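Local coordinates for scarecrow-like protein 3 (Arabidopsis thaliana, PDB 6KPB) that is probably a transcription factor in plant development, and binds zinc finger proteins of the IDD group, at residues Asp89-Thr92 with Met93-Ile96; Cys377-Lys381 with Val382-Ser386. All coordinates share one frame; numbering follows the deposited sequence.

Both interactions sit at ends of neighbouring helices on the same side of the chain's centre, their own centres about 11 Å apart. Interaction 1 is the N-terminal start of helix 92-109, in the predicted first leucine repeat (LRI) region; interaction 2 is the C-terminal end of helix 360-381 and the loop behind it, in the predicted PFYRE region. They touch directly: T92 OG1 lies 3.2 Å from E379 CG, and R384 reaches across so that its NH2 comes within 3.4 Å of D91 CB and its CD within 3.3 Å of G90 O. Of these two contacts, interaction 1 is the one the bound peptide packs against, through T92 and M93.

Interaction 1: residues Asp89-Thr92 with Met93-Ile96; sequences DGDT and MQRI
D89 and G90 both turn their carbonyls toward the guanidinium of R95, but G90 takes the bond: R95 NH1 donates to G90 O at 2.9 Å, nearly straight at 164°, with the oxygen at the edge of the guanidinium and in its plane. R95 CD passes 3.3 Å from G90 O, and the bend at chi3 (103°) beyond it swings the guanidinium round so that NH1 meets that oxygen. NE makes a salt bridge with E393 of helix 387-406, and NH2 a weak hydrogen bond to R384 O in the loop before it. D91 is held at both ends. Its backbone N donates to Q94 OE1 at 3.0 Å, from above the amide's carbonyl plane, while its own OD1 receives M93 N at 2.9 Å, again from above the carboxylate plane. The D91 and Q94 side chains cross at about a right angle, and D91 OD2 comes within 3.1 Å of Q94 OE1; the carboxylate's salt bridge to R52 would probably ease the meeting of these two acceptors. Q94 NE2 is taken by L85 O. D91 O then accepts R95 N at 3.0 Å, the first turn of helix bonding. T92 continues it, its carbonyl oxygen receiving I96 N at 2.9 Å, while its side chain packs on F375 of helix 360-381. With Q94 OE1 on its N, the N-cap residue D91 forms with Q94 a capping box that opens helix 92-109.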
ATOM      1  N   ASP A  89       8.542  11.874  11.111  1.00 93.34           N
ATOM      2  CA  ASP A  89       9.159  13.116  10.675  1.00 96.05           C
ATOM      3  C   ASP A  89       9.880  13.853  11.797  1.00101.84           C
ATOM      4  O   ASP A  89      10.586  14.828  11.520  1.00109.35           O
ATOM      5  CB  ASP A  89       8.107  14.051  10.059  1.00 97.56           C
ATOM      6  CG  ASP A  89       7.312  13.389   8.948  1.00106.48           C
ATOM      7  OD1 ASP A  89       7.851  13.250   7.829  1.00110.14           O
ATOM      8  OD2 ASP A  89       6.149  13.007   9.194  1.00110.94           O
ATOM      9  N   GLY A  90       9.725  13.414  13.045  1.00100.68           N
ATOM     10  CA  GLY A  90      10.336  14.080  14.178  1.00102.33           C
ATOM     11  C   GLY A  90      11.834  13.881  14.258  1.00 97.87           C
ATOM     12  O   GLY A  90      12.486  13.579  13.255  1.00 89.56           O
ATOM     13  N   ASP A  91      12.392  14.050  15.454  1.00 99.88           N
ATOM     14  CA  ASP A  91      13.821  13.858  15.652  1.00101.23           C
ATOM     15  C   ASP A  91      14.130  12.361  15.657  1.00 98.80           C
ATOM     16  O   ASP A  91      13.261  11.521  15.412  1.00101.94           O
ATOM     17  CB  ASP A  91      14.279  14.562  16.930  1.00108.51           C
ATOM     18  CG  ASP A  91      13.896  13.810  18.191  1.00109.73           C
ATOM     19  OD1 ASP A  91      14.664  12.916  18.604  1.00112.10           O
ATOM     20  OD2 ASP A  91      12.833  14.110  18.771  1.00105.96           O
ATOM     21  N   THR A  92      15.388  12.016  15.939  1.00 96.57           N
ATOM     22  CA  THR A  92      15.825  10.625  15.843  1.00 86.97           C
ATOM     23  C   THR A  92      15.003   9.718  16.750  1.00 93.05           C
ATOM     24  O   THR A  92      14.551   8.645  16.330  1.00 91.56           O
ATOM     25  CB  THR A  92      17.310  10.520  16.187  1.00 90.32           C
ATOM     26  OG1 THR A  92      18.047  11.464  15.405  1.00104.10           O
ATOM     27  CG2 THR A  92      17.836   9.115  15.906  1.00 74.08           C
ATOM     28  N   MET A  93      14.797  10.131  18.002  1.00100.01           N
ATOM     29  CA  MET A  93      14.066   9.287  18.941  1.00 92.37           C
ATOM     30  C   MET A  93      12.593   9.175  18.570  1.00 93.03           C
ATOM     31  O   MET A  93      11.982   8.121  18.781  1.00103.13           O
ATOM     32  CB  MET A  93      14.218   9.822  20.363  1.00100.69           C
ATOM     33  CG  MET A  93      14.028   8.753  21.416  1.00115.20           C
ATOM     34  SD  MET A  93      15.220   7.417  21.200  1.00122.23           S
ATOM     35  CE  MET A  93      14.244   6.000  21.693  1.00124.18           C
ATOM     36  N   GLN A  94      12.007  10.239  18.015  1.00 83.90           N
ATOM     37  CA  GLN A  94      10.623  10.159  17.561  1.00 88.99           C
ATOM     38  C   GLN A  94      10.484   9.177  16.407  1.00 90.56           C
ATOM     39  O   GLN A  94       9.504   8.426  16.335  1.00 93.98           O
ATOM     40  CB  GLN A  94      10.120  11.539  17.144  1.00 91.41           C
ATOM     41  CG  GLN A  94      10.175  12.579  18.243  1.00 85.36           C
ATOM     42  CD  GLN A  94       9.521  13.886  17.843  1.00 97.89           C
ATOM     43  OE1 GLN A  94      10.189  14.815  17.387  1.00106.49           O
ATOM     44  NE2 GLN A  94       8.208  13.969  18.021  1.00105.17           N
ATOM     45  N   ARG A  95      11.452   9.175  15.490  1.00 89.15           N
ATOM     46  CA  ARG A  95      11.403   8.247  14.366  1.00 84.33           C
ATOM     47  C   ARG A  95      11.644   6.816  14.835  1.00 86.40           C
ATOM     48  O   ARG A  95      10.919   5.896  14.438  1.00 92.10           O
ATOM     49  CB  ARG A  95      12.423   8.667  13.306  1.00 86.18           C
ATOM     50  CG  ARG A  95      12.175  10.071  12.753  1.00 93.38           C
ATOM     51  CD  ARG A  95      13.431  10.673  12.136  1.00 89.26           C
ATOM     52  NE  ARG A  95      13.425  10.622  10.676  1.00 96.21           N
ATOM     53  CZ  ARG A  95      13.011  11.616   9.897  1.00 86.06           C
ATOM     54  NH1 ARG A  95      12.565  12.740  10.436  1.00 82.39           N
ATOM     55  NH2 ARG A  95      13.042  11.485   8.576  1.00 88.35           N
ATOM     56  N   ILE A  96      12.645   6.615  15.695  1.00 84.07           N
ATOM     57  CA  ILE A  96      12.900   5.289  16.260  1.00 88.08           C
ATOM     58  C   ILE A  96      11.657   4.764  16.964  1.00 92.37           C
ATOM     59  O   ILE A  96      11.221   3.628  16.734  1.00 87.27           O
ATOM     60  CB  ILE A  96      14.105   5.337  17.218  1.00 91.84           C
ATOM     61  CG1 ILE A  96      15.417   5.421  16.437  1.00 93.71           C
ATOM     62  CG2 ILE A  96      14.105   4.122  18.138  1.00 94.32           C
ATOM     63  CD1 ILE A  96      15.874   4.094  15.876  1.00 99.86           C
TER

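Interaction 2: residues Cys377-Lys381 with Val382-Ser386; sequences CLETK and VPRTS
E379 and R384 close the end of helix 360-381 with a salt bridge, the arginine meeting the carboxylate side-on through NE and NH2. NE is shared between both oxygens, 2.8 Å from E379 OE1 and 2.9 Å from OE2, each met on the syn side. NH2 adds a bond of 2.9 Å to OE1, bent to 132° and coming from above the carboxylate plane, so OE1 has two donors. The planes of the two groups stand 42° apart. E379 reaches the loop with CG anti to its backbone N (chi1 177°) and then a bend at chi2, while R384 folds back at its own chi2. The second oxygen, OE2, also pairs with R389 of helix 387-406, which leaves the glutamate between two arginines and probably stabilises its negative charge. With an alanine at E379, R384 would probably lose its salt-bridge mate and R389 one of its partners, leaving the R384 side chain freer to turn.

L378 O takes V382 N at 2.8 Å and, more distantly, K381 N at 3.3 Å, both from the same face of its carbonyl plane. T380 turns its hydroxyl back along the helix to donate to C377 O at 3.0 Å. V382 O has a weak bond from R389 NH2. K381 sends its ammonium to the carbonyls of G452 and D454. L378 and V382 lie side by side, CD2 to CG2 at 4.0 Å, and both rest on M142 of helix 129-142. From P383 to S386 the chain makes a type I beta turn, closed by S386 N on P383 O, and S386 OG weakly caps R389 N: a tight connection in which that turn joins the C-terminal end of helix 360-381 to the N-cap of helix 387-406.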
ATOM      1  N   CYS A 377      23.190   8.259  12.008  1.00 83.33           N
ATOM      2  CA  CYS A 377      23.919   8.671  10.811  1.00 93.57           C
ATOM      3  C   CYS A 377      23.068   9.591   9.947  1.00 86.77           C
ATOM      4  O   CYS A 377      23.498  10.687   9.570  1.00 99.56           O
ATOM      5  CB  CYS A 377      24.351   7.448   9.998  1.00 84.73           C
ATOM      6  SG  CYS A 377      24.915   6.027  10.947  1.00126.08           S
ATOM      7  N   LEU A 378      21.847   9.155   9.628  1.00 71.58           N
ATOM      8  CA  LEU A 378      20.974   9.947   8.769  1.00 79.80           C
ATOM      9  C   LEU A 378      20.662  11.301   9.388  1.00 84.76           C
ATOM     10  O   LEU A 378      20.548  12.306   8.677  1.00 93.25           O
ATOM     11  CB  LEU A 378      19.687   9.175   8.484  1.00 83.77           C
ATOM     12  CG  LEU A 378      19.864   7.924   7.626  1.00 77.95           C
ATOM     13  CD1 LEU A 378      18.599   7.086   7.611  1.00 78.44           C
ATOM     14  CD2 LEU A 378      20.261   8.318   6.213  1.00 79.80           C
ATOM     15  N   GLU A 379      20.529  11.351  10.717  1.00 88.94           N
ATOM     16  CA  GLU A 379      20.204  12.613  11.376  1.00 85.42           C
ATOM     17  C   GLU A 379      21.342  13.617  11.248  1.00 84.85           C
ATOM     18  O   GLU A 379      21.102  14.812  11.048  1.00 78.24           O
ATOM     19  CB  GLU A 379      19.867  12.364  12.846  1.00 88.23           C
ATOM     20  CG  GLU A 379      19.579  13.624  13.650  1.00 88.00           C
ATOM     21  CD  GLU A 379      18.354  14.376  13.160  1.00 95.80           C
ATOM     22  OE1 GLU A 379      18.284  15.605  13.374  1.00 97.84           O
ATOM     23  OE2 GLU A 379      17.460  13.741  12.561  1.00100.13           O
ATOM     24  N   THR A 380      22.589  13.153  11.349  1.00 83.19           N
ATOM     25  CA  THR A 380      23.730  14.054  11.263  1.00 91.07           C
ATOM     26  C   THR A 380      24.100  14.421   9.832  1.00 92.85           C
ATOM     27  O   THR A 380      24.983  15.264   9.641  1.00106.47           O
ATOM     28  CB  THR A 380      24.954  13.435  11.946  1.00 87.41           C
ATOM     29  OG1 THR A 380      25.442  12.341  11.160  1.00 97.36           O
ATOM     30  CG2 THR A 380      24.597  12.936  13.336  1.00 87.25           C
ATOM     31  N   LYS A 381      23.454  13.826   8.831  1.00 95.26           N
ATOM     32  CA  LYS A 381      23.913  13.987   7.456  1.00 87.61           C
ATOM     33  C   LYS A 381      22.813  14.452   6.509  1.00 87.86           C
ATOM     34  O   LYS A 381      23.084  15.200   5.564  1.00 95.22           O
ATOM     35  CB  LYS A 381      24.504  12.669   6.949  1.00 76.75           C
ATOM     36  CG  LYS A 381      25.703  12.178   7.746  1.00 79.67           C
ATOM     37  CD  LYS A 381      26.119  10.782   7.306  1.00 77.70           C
ATOM     38  CE  LYS A 381      27.289  10.266   8.131  1.00 82.55           C
ATOM     39  NZ  LYS A 381      28.529  11.058   7.901  1.00 85.00           N
ATOM     40  N   VAL A 382      21.578  14.019   6.744  1.00 87.18           N
ATOM     41  CA  VAL A 382      20.492  14.221   5.786  1.00 81.08           C
ATOM     42  C   VAL A 382      19.363  15.008   6.446  1.00 84.44           C
ATOM     43  O   VAL A 382      19.020  14.736   7.606  1.00 94.18           O
ATOM     44  CB  VAL A 382      19.994  12.871   5.241  1.00 71.20           C
ATOM     45  CG1 VAL A 382      19.103  13.072   4.033  1.00 74.63           C
ATOM     46  CG2 VAL A 382      21.172  11.977   4.883  1.00 74.42           C
ATOM     47  N   PRO A 383      18.765  15.984   5.760  1.00 84.23           N
ATOM     48  CA  PRO A 383      17.704  16.785   6.385  1.00 79.31           C
ATOM     49  C   PRO A 383      16.495  15.948   6.776  1.00 84.26           C
ATOM     50  O   PRO A 383      16.201  14.912   6.175  1.00 91.39           O
ATOM     51  CB  PRO A 383      17.343  17.803   5.297  1.00 78.38           C
ATOM     52  CG  PRO A 383      18.562  17.899   4.453  1.00 78.83           C
ATOM     53  CD  PRO A 383      19.163  16.527   4.450  1.00 87.40           C
ATOM     54  N   ARG A 384      15.778  16.430   7.797  1.00 88.09           N
ATOM     55  CA  ARG A 384      14.609  15.719   8.306  1.00 90.02           C
ATOM     56  C   ARG A 384      13.516  15.590   7.252  1.00 93.71           C
ATOM     57  O   ARG A 384      12.710  14.654   7.309  1.00 97.39           O
ATOM     58  CB  ARG A 384      14.057  16.434   9.541  1.00 94.55           C
ATOM     59  CG  ARG A 384      15.041  16.566  10.693  1.00 88.33           C
ATOM     60  CD  ARG A 384      14.624  15.703  11.872  1.00 91.25           C
ATOM     61  NE  ARG A 384      15.520  15.862  13.013  1.00 99.04           N
ATOM     62  CZ  ARG A 384      15.275  16.647  14.058  1.00 99.27           C
ATOM     63  NH1 ARG A 384      14.152  17.351  14.115  1.00 92.78           N
ATOM     64  NH2 ARG A 384      16.151  16.725  15.050  1.00 96.67           N
ATOM     65  N   THR A 385      13.464  16.512   6.294  1.00 88.75           N
ATOM     66  CA  THR A 385      12.431  16.518   5.267  1.00 92.49           C
ATOM     67  C   THR A 385      12.773  15.656   4.058  1.00 91.67           C
ATOM     68  O   THR A 385      11.984  15.610   3.107  1.00 97.59           O
ATOM     69  CB  THR A 385      12.163  17.951   4.799  1.00 97.52           C
ATOM     70  OG1 THR A 385      13.398  18.563   4.407  1.00104.65           O
ATOM     71  CG2 THR A 385      11.530  18.766   5.916  1.00 91.27           C
ATOM     72  N   SER A 386      13.917  14.978   4.063  1.00 84.96           N
ATOM     73  CA  SER A 386      14.342  14.211   2.899  1.00 75.66           C
ATOM     74  C   SER A 386      13.454  12.986   2.716  1.00 81.19           C
ATOM     75  O   SER A 386      13.307  12.172   3.634  1.00 82.05           O
ATOM     76  CB  SER A 386      15.802  13.795   3.047  1.00 81.43           C
ATOM     77  OG  SER A 386      16.216  12.977   1.965  1.00 80.73           O
TER